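Local coordinates for erythrocyte membrane protein 1 (Plasmodium falciparum, PDB 2XU0) that probably binds host cell-surface receptors in red-cell adhesion and rosetting, this piece being its N-terminal segment and first Duffy-binding-like domain, at residues S115-R119 against D207-P211; A129-R135 against F312-E318; G200-R204 against V217-L221. The protein carries 10 engineered substitutions. Residues are numbered along the deposited sequence.

Contact 1 (S115-R119 against D207-P211); sequences SDKIR and DMFLP. With MG (magnesium ion), chain C.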
loop_
_atom_site.group_PDB
_atom_site.type_symbol
_atom_site.label_atom_id
_atom_site.label_comp_id
_atom_site.label_asym_id
_atom_site.label_seq_id
_atom_site.Cartn_x
_atom_site.Cartn_y
_atom_site.Cartn_z
ATOM N N SER A 115 11.181 -3.803 -14.506
ATOM C CA SER A 115 10.282 -4.087 -15.617
ATOM C C SER A 115 9.730 -5.475 -15.871
ATOM O O SER A 115 8.613 -5.559 -16.379
ATOM C CB SER A 115 10.829 -3.495 -16.908
ATOM O OG SER A 115 12.143 -3.949 -17.157
ATOM N N ASP A 116 10.499 -6.550 -15.632
ATOM C CA ASP A 116 10.020 -7.897 -15.985
ATOM C C ASP A 116 8.734 -8.338 -15.246
ATOM O O ASP A 116 7.840 -8.935 -15.863
ATOM C CB ASP A 116 11.138 -8.957 -15.876
ATOM C CG ASP A 116 12.456 -8.630 -16.575
ATOM O OD1 ASP A 116 12.432 -7.902 -17.597
ATOM O OD2 ASP A 116 13.515 -9.079 -16.081
ATOM N N LYS A 117 8.627 -7.984 -13.953
ATOM C CA LYS A 117 7.476 -8.371 -13.126
ATOM C C LYS A 117 6.326 -7.324 -13.065
ATOM O O LYS A 117 5.357 -7.520 -12.323
ATOM C CB LYS A 117 7.935 -8.804 -11.720
ATOM C CG LYS A 117 8.958 -9.935 -11.704
ATOM C CD LYS A 117 8.996 -10.603 -10.337
ATOM C CE LYS A 117 9.798 -11.888 -10.342
ATOM N NZ LYS A 117 11.244 -11.631 -10.125
ATOM N N ILE A 118 6.431 -6.224 -13.823
ATOM C CA ILE A 118 5.367 -5.216 -13.812
ATOM C C ILE A 118 4.970 -4.852 -15.207
ATOM O O ILE A 118 5.798 -4.323 -15.948
ATOM C CB ILE A 118 5.651 -3.955 -12.908
ATOM C CG1 ILE A 118 5.571 -4.335 -11.406
ATOM C CG2 ILE A 118 4.618 -2.792 -13.206
ATOM C CD1 ILE A 118 6.014 -3.353 -10.466
ATOM N N ARG A 119 3.680 -5.062 -15.535
ATOM C CA ARG A 119 3.076 -4.710 -16.828
ATOM C C ARG A 119 3.055 -3.203 -16.937
ATOM O O ARG A 119 2.602 -2.522 -16.020
ATOM C CB ARG A 119 1.633 -5.267 -16.957
ATOM C CG ARG A 119 1.431 -6.685 -16.411
ATOM C CD ARG A 119 -0.046 -7.078 -16.303
ATOM N NE ARG A 119 -0.200 -8.525 -16.144
ATOM C CZ ARG A 119 -0.274 -9.140 -14.972
ATOM N NH1 ARG A 119 -0.244 -8.443 -13.849
ATOM N NH2 ARG A 119 -0.389 -10.459 -14.914
ATOM N N ASP A 207 -4.657 -5.971 -12.368
ATOM C CA ASP A 207 -3.436 -6.007 -11.587
ATOM C C ASP A 207 -2.186 -5.959 -12.471
ATOM O O ASP A 207 -2.154 -6.620 -13.513
ATOM C CB ASP A 207 -3.456 -7.223 -10.644
ATOM C CG ASP A 207 -2.164 -7.415 -9.923
ATOM O OD1 ASP A 207 -1.942 -6.710 -8.898
ATOM O OD2 ASP A 207 -1.298 -8.125 -10.460
ATOM N N MET A 208 -1.191 -5.160 -12.076
ATOM C CA MET A 208 0.052 -4.918 -12.850
ATOM C C MET A 208 1.192 -5.891 -12.506
ATOM O O MET A 208 2.212 -5.895 -13.190
ATOM C CB MET A 208 0.583 -3.502 -12.555
ATOM C CG MET A 208 -0.195 -2.371 -13.172
ATOM S SD MET A 208 0.621 -0.815 -12.689
ATOM C CE MET A 208 -0.199 -0.444 -11.227
ATOM N N PHE A 209 1.064 -6.665 -11.420
ATOM C CA PHE A 209 2.171 -7.536 -11.019
ATOM C C PHE A 209 2.211 -8.856 -11.765
ATOM O O PHE A 209 1.196 -9.533 -11.907
ATOM C CB PHE A 209 2.264 -7.685 -9.495
ATOM C CG PHE A 209 3.521 -8.351 -8.966
ATOM C CD1 PHE A 209 4.756 -7.713 -9.049
ATOM C CD2 PHE A 209 3.451 -9.565 -8.284
ATOM C CE1 PHE A 209 5.912 -8.313 -8.522
ATOM C CE2 PHE A 209 4.606 -10.173 -7.787
ATOM C CZ PHE A 209 5.828 -9.548 -7.917
ATOM N N LEU A 210 3.381 -9.192 -12.299
ATOM C CA LEU A 210 3.569 -10.424 -13.032
ATOM C C LEU A 210 4.511 -11.299 -12.192
ATOM O O LEU A 210 5.722 -11.097 -12.244
ATOM C CB LEU A 210 4.153 -10.107 -14.407
ATOM C CG LEU A 210 4.328 -11.291 -15.332
ATOM C CD1 LEU A 210 2.999 -11.975 -15.582
ATOM C CD2 LEU A 210 4.988 -10.859 -16.627
ATOM N N PRO A 211 3.966 -12.209 -11.338
ATOM C CA PRO A 211 4.838 -13.010 -10.436
ATOM C C PRO A 211 5.975 -13.746 -11.139
ATOM O O PRO A 211 7.091 -13.780 -10.632
ATOM C CB PRO A 211 3.867 -13.970 -9.746
ATOM C CG PRO A 211 2.538 -13.356 -9.895
ATOM C CD PRO A 211 2.539 -12.558 -11.155
HETATM MG MG MG C . 7.071 -4.917 -17.913
HETATM O O HOH W 1 7.710 -12.040 -14.632
HETATM O O HOH W 2 6.206 -7.195 -17.625
HETATM O O HOH W 3 -2.080 -9.863 -12.270
HETATM O O HOH W 4 5.282 -4.544 -19.468
HETATM O O HOH W 5 8.646 -5.669 -19.629
#

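Contact 2 (A129-R135 against F312-E318); sequences ACAPPRR and FLRWFEE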
loop_
_atom_site.group_PDB
_atom_site.type_symbol
_atom_site.label_atom_id
_atom_site.label_comp_id
_atom_site.label_asym_id
_atom_site.label_seq_id
_atom_site.Cartn_x
_atom_site.Cartn_y
_atom_site.Cartn_z
ATOM N N ALA A 129 5.967 1.939 -11.824
ATOM C CA ALA A 129 5.085 1.643 -10.684
ATOM C C ALA A 129 5.912 0.715 -9.747
ATOM O O ALA A 129 6.795 -0.012 -10.237
ATOM C CB ALA A 129 3.830 0.935 -11.166
ATOM N N CYS A 130 5.703 0.812 -8.411
ATOM C CA CYS A 130 6.431 0.000 -7.417
ATOM C C CYS A 130 5.485 -0.933 -6.734
ATOM O O CYS A 130 4.653 -0.479 -5.963
ATOM C CB CYS A 130 7.191 0.868 -6.403
ATOM S SG CYS A 130 8.610 1.763 -7.104
ATOM N N ALA A 131 5.614 -2.227 -6.989
ATOM C CA ALA A 131 4.777 -3.231 -6.315
ATOM C C ALA A 131 5.263 -3.315 -4.875
ATOM O O ALA A 131 6.455 -3.521 -4.667
ATOM C CB ALA A 131 4.874 -4.587 -7.006
ATOM N N PRO A 132 4.388 -3.014 -3.879
ATOM C CA PRO A 132 4.834 -3.061 -2.478
ATOM C C PRO A 132 5.062 -4.495 -2.003
ATOM O O PRO A 132 4.468 -5.423 -2.555
ATOM C CB PRO A 132 3.685 -2.387 -1.715
ATOM C CG PRO A 132 2.510 -2.570 -2.543
ATOM C CD PRO A 132 2.939 -2.755 -3.972
ATOM N N PRO A 133 5.921 -4.709 -0.994
ATOM C CA PRO A 133 6.135 -6.095 -0.491
ATOM C C PRO A 133 4.851 -6.817 -0.069
ATOM O O PRO A 133 4.744 -8.021 -0.308
ATOM C CB PRO A 133 7.156 -5.918 0.657
ATOM C CG PRO A 133 7.178 -4.499 0.945
ATOM C CD PRO A 133 6.747 -3.732 -0.259
ATOM N N ARG A 134 3.797 -6.058 0.404
ATOM C CA ARG A 134 2.505 -6.661 0.730
ATOM C C ARG A 134 1.921 -7.308 -0.537
ATOM O O ARG A 134 1.373 -8.391 -0.460
ATOM C CB ARG A 134 1.540 -5.628 1.370
ATOM C CG ARG A 134 0.183 -6.194 1.867
ATOM C CD ARG A 134 -0.959 -5.166 1.861
ATOM N NE ARG A 134 -0.822 -4.227 0.740
ATOM C CZ ARG A 134 -1.207 -4.470 -0.505
ATOM N NH1 ARG A 134 -1.860 -5.586 -0.800
ATOM N NH2 ARG A 134 -0.952 -3.596 -1.465
ATOM N N ARG A 135 2.079 -6.668 -1.718
ATOM C CA ARG A 135 1.562 -7.228 -2.964
ATOM C C ARG A 135 2.410 -8.382 -3.441
ATOM O O ARG A 135 1.854 -9.377 -3.879
ATOM C CB ARG A 135 1.424 -6.142 -4.098
ATOM C CG ARG A 135 1.161 -6.700 -5.519
ATOM C CD ARG A 135 -0.246 -7.283 -5.665
ATOM N NE ARG A 135 -0.434 -8.018 -6.927
ATOM C CZ ARG A 135 -0.164 -9.310 -7.119
ATOM N NH1 ARG A 135 0.351 -10.042 -6.140
ATOM N NH2 ARG A 135 -0.415 -9.880 -8.286
ATOM N N PHE A 312 -1.784 1.931 -9.360
ATOM C CA PHE A 312 -0.560 2.719 -9.259
ATOM C C PHE A 312 -0.685 3.764 -8.124
ATOM O O PHE A 312 0.259 3.965 -7.373
ATOM C CB PHE A 312 -0.220 3.409 -10.622
ATOM C CG PHE A 312 0.792 4.521 -10.424
ATOM C CD1 PHE A 312 2.119 4.228 -10.113
ATOM C CD2 PHE A 312 0.390 5.856 -10.415
ATOM C CE1 PHE A 312 3.016 5.245 -9.767
ATOM C CE2 PHE A 312 1.298 6.873 -10.101
ATOM C CZ PHE A 312 2.612 6.560 -9.796
ATOM N N LEU A 313 -1.830 4.459 -8.034
ATOM C CA LEU A 313 -2.061 5.465 -6.987
ATOM C C LEU A 313 -2.084 4.830 -5.578
ATOM O O LEU A 313 -1.554 5.406 -4.622
ATOM C CB LEU A 313 -3.374 6.250 -7.266
ATOM C CG LEU A 313 -3.357 7.071 -8.565
ATOM C CD1 LEU A 313 -4.706 7.708 -8.829
ATOM C CD2 LEU A 313 -2.185 8.107 -8.579
ATOM N N ARG A 314 -2.703 3.663 -5.462
ATOM C CA ARG A 314 -2.756 2.902 -4.209
ATOM C C ARG A 314 -1.349 2.474 -3.821
ATOM O O ARG A 314 -0.998 2.606 -2.675
ATOM C CB ARG A 314 -3.577 1.629 -4.386
ATOM C CG ARG A 314 -5.046 1.862 -4.666
ATOM C CD ARG A 314 -5.830 0.588 -4.470
ATOM N NE ARG A 314 -5.184 -0.636 -4.977
ATOM C CZ ARG A 314 -5.605 -1.333 -6.025
ATOM N NH1 ARG A 314 -6.590 -0.878 -6.784
ATOM N NH2 ARG A 314 -4.999 -2.457 -6.363
ATOM N N TRP A 315 -0.541 1.982 -4.781
ATOM C CA TRP A 315 0.818 1.537 -4.479
ATOM C C TRP A 315 1.747 2.652 -4.071
ATOM O O TRP A 315 2.576 2.445 -3.194
ATOM C CB TRP A 315 1.428 0.749 -5.643
ATOM C CG TRP A 315 0.801 -0.596 -5.922
ATOM C CD1 TRP A 315 -0.110 -1.274 -5.153
ATOM C CD2 TRP A 315 1.220 -1.510 -6.954
ATOM N NE1 TRP A 315 -0.356 -2.520 -5.708
ATOM C CE2 TRP A 315 0.472 -2.702 -6.791
ATOM C CE3 TRP A 315 2.156 -1.432 -8.004
ATOM C CZ2 TRP A 315 0.601 -3.794 -7.677
ATOM C CZ3 TRP A 315 2.259 -2.498 -8.897
ATOM C CH2 TRP A 315 1.483 -3.655 -8.737
ATOM N N PHE A 316 1.608 3.835 -4.701
ATOM C CA PHE A 316 2.431 4.985 -4.394
ATOM C C PHE A 316 2.034 5.514 -2.997
ATOM O O PHE A 316 2.903 5.927 -2.240
ATOM C CB PHE A 316 2.236 6.052 -5.516
ATOM C CG PHE A 316 3.222 7.197 -5.615
ATOM C CD1 PHE A 316 4.357 7.244 -4.800
ATOM C CD2 PHE A 316 3.004 8.251 -6.509
ATOM C CE1 PHE A 316 5.272 8.307 -4.896
ATOM C CE2 PHE A 316 3.898 9.328 -6.581
ATOM C CZ PHE A 316 5.038 9.340 -5.796
ATOM N N GLU A 317 0.732 5.485 -2.651
ATOM C CA GLU A 317 0.265 5.933 -1.330
ATOM C C GLU A 317 0.818 4.963 -0.254
ATOM O O GLU A 317 1.284 5.406 0.787
ATOM C CB GLU A 317 -1.286 6.011 -1.289
ATOM C CG GLU A 317 -1.863 6.473 0.037
ATOM C CD GLU A 317 -2.006 5.429 1.133
ATOM O OE1 GLU A 317 -2.020 4.216 0.822
ATOM O OE2 GLU A 317 -2.065 5.832 2.315
ATOM N N GLU A 318 0.803 3.663 -0.519
ATOM C CA GLU A 318 1.367 2.693 0.439
ATOM C C GLU A 318 2.893 2.821 0.490
ATOM O O GLU A 318 3.498 2.678 1.561
ATOM C CB GLU A 318 0.979 1.285 0.028
ATOM C CG GLU A 318 1.407 0.199 1.004
ATOM C CD GLU A 318 0.894 -1.161 0.606
ATOM O OE1 GLU A 318 0.199 -1.251 -0.433
ATOM O OE2 GLU A 318 1.127 -2.131 1.364
HETATM O O HOH W 6 4.417 0.568 -3.374
HETATM O O HOH W 7 3.937 -3.246 1.725
#

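Contact 3 (G200-R204 against V217-L221); sequences GDIVR and VQKGL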
loop_
_atom_site.group_PDB
_atom_site.type_symbol
_atom_site.label_atom_id
_atom_site.label_comp_id
_atom_site.label_asym_id
_atom_site.label_seq_id
_atom_site.Cartn_x
_atom_site.Cartn_y
_atom_site.Cartn_z
ATOM N N GLY A 200 -9.175 -7.559 -5.901
ATOM C CA GLY A 200 -10.138 -7.077 -6.898
ATOM C C GLY A 200 -9.477 -6.833 -8.242
ATOM O O GLY A 200 -10.035 -7.205 -9.282
ATOM N N ASP A 201 -8.249 -6.244 -8.228
ATOM C CA ASP A 201 -7.534 -6.048 -9.502
ATOM C C ASP A 201 -7.060 -7.346 -10.131
ATOM O O ASP A 201 -7.070 -7.453 -11.350
ATOM C CB ASP A 201 -6.430 -4.972 -9.410
ATOM C CG ASP A 201 -7.010 -3.566 -9.357
ATOM O OD1 ASP A 201 -8.225 -3.409 -9.647
ATOM O OD2 ASP A 201 -6.291 -2.646 -8.925
ATOM N N ILE A 202 -6.716 -8.364 -9.302
ATOM C CA ILE A 202 -6.293 -9.674 -9.813
ATOM C C ILE A 202 -7.512 -10.346 -10.466
ATOM O O ILE A 202 -7.441 -10.778 -11.613
ATOM C CB ILE A 202 -5.643 -10.569 -8.695
ATOM C CG1 ILE A 202 -4.301 -9.975 -8.186
ATOM C CG2 ILE A 202 -5.447 -11.996 -9.209
ATOM C CD1 ILE A 202 -3.860 -10.470 -6.776
ATOM N N VAL A 203 -8.632 -10.384 -9.730
ATOM C CA VAL A 203 -9.888 -10.943 -10.196
ATOM C C VAL A 203 -10.303 -10.286 -11.503
ATOM O O VAL A 203 -10.676 -10.992 -12.434
ATOM C CB VAL A 203 -10.994 -10.845 -9.106
ATOM C CG1 VAL A 203 -12.382 -11.116 -9.686
ATOM C CG2 VAL A 203 -10.706 -11.800 -7.948
ATOM N N ARG A 204 -10.215 -8.955 -11.589
ATOM C CA ARG A 204 -10.638 -8.199 -12.788
ATOM C C ARG A 204 -9.646 -8.201 -13.946
ATOM O O ARG A 204 -9.984 -7.744 -15.033
ATOM C CB ARG A 204 -11.056 -6.758 -12.407
ATOM C CG ARG A 204 -12.376 -6.704 -11.595
ATOM C CD ARG A 204 -12.686 -5.345 -10.991
ATOM N NE ARG A 204 -11.659 -4.906 -10.040
ATOM C CZ ARG A 204 -11.746 -3.825 -9.265
ATOM N NH1 ARG A 204 -12.838 -3.065 -9.287
ATOM N NH2 ARG A 204 -10.747 -3.496 -8.468
ATOM N N VAL A 217 -2.282 -17.492 -12.464
ATOM C CA VAL A 217 -3.508 -16.943 -11.849
ATOM C C VAL A 217 -4.384 -16.358 -12.926
ATOM O O VAL A 217 -5.543 -16.727 -13.008
ATOM C CB VAL A 217 -3.230 -15.907 -10.706
ATOM C CG1 VAL A 217 -4.531 -15.237 -10.255
ATOM C CG2 VAL A 217 -2.539 -16.557 -9.520
ATOM N N GLN A 218 -3.817 -15.502 -13.805
ATOM C CA GLN A 218 -4.571 -14.850 -14.887
ATOM C C GLN A 218 -5.103 -15.800 -15.931
ATOM O O GLN A 218 -6.252 -15.655 -16.375
ATOM C CB GLN A 218 -3.767 -13.715 -15.532
ATOM C CG GLN A 218 -3.627 -12.502 -14.621
ATOM C CD GLN A 218 -4.961 -11.997 -14.090
ATOM O OE1 GLN A 218 -5.944 -11.829 -14.817
ATOM N NE2 GLN A 218 -5.010 -11.692 -12.821
ATOM N N LYS A 219 -4.277 -16.781 -16.319
ATOM C CA LYS A 219 -4.674 -17.781 -17.311
ATOM C C LYS A 219 -5.819 -18.643 -16.798
ATOM O O LYS A 219 -6.759 -18.888 -17.550
ATOM C CB LYS A 219 -3.462 -18.597 -17.781
ATOM C CG LYS A 219 -2.505 -17.689 -18.535
ATOM C CD LYS A 219 -1.312 -18.366 -19.161
ATOM C CE LYS A 219 -0.327 -17.312 -19.626
ATOM N NZ LYS A 219 -0.796 -16.574 -20.834
ATOM N N GLY A 220 -5.772 -19.000 -15.504
ATOM C CA GLY A 220 -6.838 -19.745 -14.845
ATOM C C GLY A 220 -8.124 -18.950 -14.812
ATOM O O GLY A 220 -9.185 -19.463 -15.178
ATOM N N LEU A 221 -8.015 -17.658 -14.456
ATOM C CA LEU A 221 -9.153 -16.734 -14.390
ATOM C C LEU A 221 -9.815 -16.527 -15.737
ATOM O O LEU A 221 -11.036 -16.543 -15.800
ATOM C CB LEU A 221 -8.767 -15.389 -13.747
ATOM C CG LEU A 221 -8.627 -15.401 -12.242
ATOM C CD1 LEU A 221 -7.864 -14.188 -11.753
ATOM C CD2 LEU A 221 -9.985 -15.478 -11.567
#

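Contact 1 (S115-R119 against D207-P211)
A magnesium ion sits on the turn that carries one half of this contact. Ser115 to Ile118 form a type I beta turn in the Duffy-binding-like domain, and both ends of the turn bind the metal by backbone oxygens: MG lies 2.3 Å from Ser115 O and 2.4 Å from Ile118 O. Three waters and Asn121 O complete the site. At the end of the turn Ile118 forms a single beta bridge with Phe209. Its two hydrogen bonds run from Leu210 N to Lys117 O (2.6 Å) and from Arg119 N to Met208 O (2.9 Å). Two loops are thus joined by backbone atoms without a regular sheet. Apolar packing is modest: Ile118 CG2 meets Met208 CB at 4.1 Å, and Ile118 CG1 lies near the plane of the Phe209 ring at its edge. Arg119 NH1 gives a weak hydrogen bond to Phe209 O (2.7 Å), and Leu210 CA lies over one face of the guanidinium. Arg119 NH2 pairs with Asp215. Asp207 OD1 is held by Gln311 and Arg135, while Asp207 OD2 closes an Asx turn by accepting from Phe209 N at 2.9 Å. The salt bridge from Arg119 NH1 to this same Asp207 OD2 is longer, 3.6 Å.

Contact 2 (A129-R135 against F312-E318)
CH-pi packing on Trp315 is the main apolar feature of this buried contact, which sets the loop before helix 133-136, and its first turn, against helix 311-338 of the Duffy-binding-like domain. Two CH-pi contacts cover the indole face. Pro132 CD lies 3.5 Å from the centroid of the five-membered ring of Trp315, almost on the ring normal. Ala131 CA lies 3.8 Å from the centroid of the six-membered ring of Trp315. Apolar contacts extend this packing: Ala131 CB is 3.8 Å from Trp315 CZ3, and Ala129 CB meets the edge of the Phe312 ring at CD1, 3.9 Å away.

The charged part is a two-pronged salt bridge. Arg134 NE donates to Glu318 OE2 at 2.9 Å, and Arg134 NH2 donates to Glu318 OE1 at 2.8 Å. Asp198 is a second acidic partner of Arg134 and also accepts from Trp315 NE1, so helix 186-204 joins the group.

Two waters bridge the segments. One donates to Cys130 O (2.8 Å) and Trp315 O (2.6 Å). The other accepts from Arg134 N (3.1 Å) and donates to Glu318 OE2 (3.0 Å). Cys130 is tied by a disulfide to Cys113, in the preceding loop.

The chemistry implies a mixed interior: the indole face receives carbon atoms, while buried Arg134 has its charge balanced by Glu318 and Asp198.

Contact 3 (G200-R204 against V217-L221)
Gly200 begins this segment near the C-terminal end of helix 186-204. It does not touch 217-221. Gly200 O accepts the helical bond from Arg204 N at 2.9 Å and a weak one from Arg204 NE, also at 2.9 Å. Asp201 points its CA-to-CB bond away from the second helix. It pairs within its own helix, Asp201 OD1 lying 2.8 Å from Arg204 NH2 in a salt bridge, and OD2 binds Arg314.

Ile202 makes the main contact. Ile202 CG2 packs on Val217 CG1 at 3.5 Å and on Leu221 CD1 at 4.1 Å. Ile202 O accepts a nearly straight hydrogen bond from Gln218 NE2, at 2.9 Å. Val217 and Leu221 stand one helical turn apart and, with Gln218, form the face of helix 216-231 that meets Ile202. Val203 adds a looser touch through its backbone, with Val203 CA 4.1 Å from Leu221 CD1. Its side chain touches Val161, Trp256 and Trp257 on other helices. The CA-to-CB bond of Arg204 also points away; its guanidinium makes cation-pi contacts with Trp257 and Tyr308.

The segment axes approach to 10.0 Å at an angle of 54°. This is helix packing across a short connection within the Duffy-binding-like domain. Only 176 Å² is buried between the segments. Gln218 OE1 and Val203 O both accept from Arg253, tying helix 249-268 to the same place. The chemistry implies a small apolar contact accompanied by one directed hydrogen bond, in which a glutamine side chain satisfies a main-chain carbonyl near the end of a helix.

The three contacts form one connected region of the Duffy-binding-like domain. Contacts 1 and 2 have centres about 12 Å apart and are joined by a salt bridge from Arg135 NE to Asp207 OD1 (2.8 Å). Ile118 CD1 also packs on Ala129 O at 3.4 Å. The centres of contacts 1 and 3 lie about 13 Å apart, with a probable hydrogen bond from Asp207 N to Asp201 O (3.0 Å). Contacts 2 and 3, with centres about 18 Å apart, share the salt bridge of Arg314 NH1 with Asp201 OD2 (2.8 Å). In contact 1 the segment 115-119 binds the magnesium ion. The Ala129 side chain is about 10 Å from that ion, and the Gln218 side chain about 14 Å.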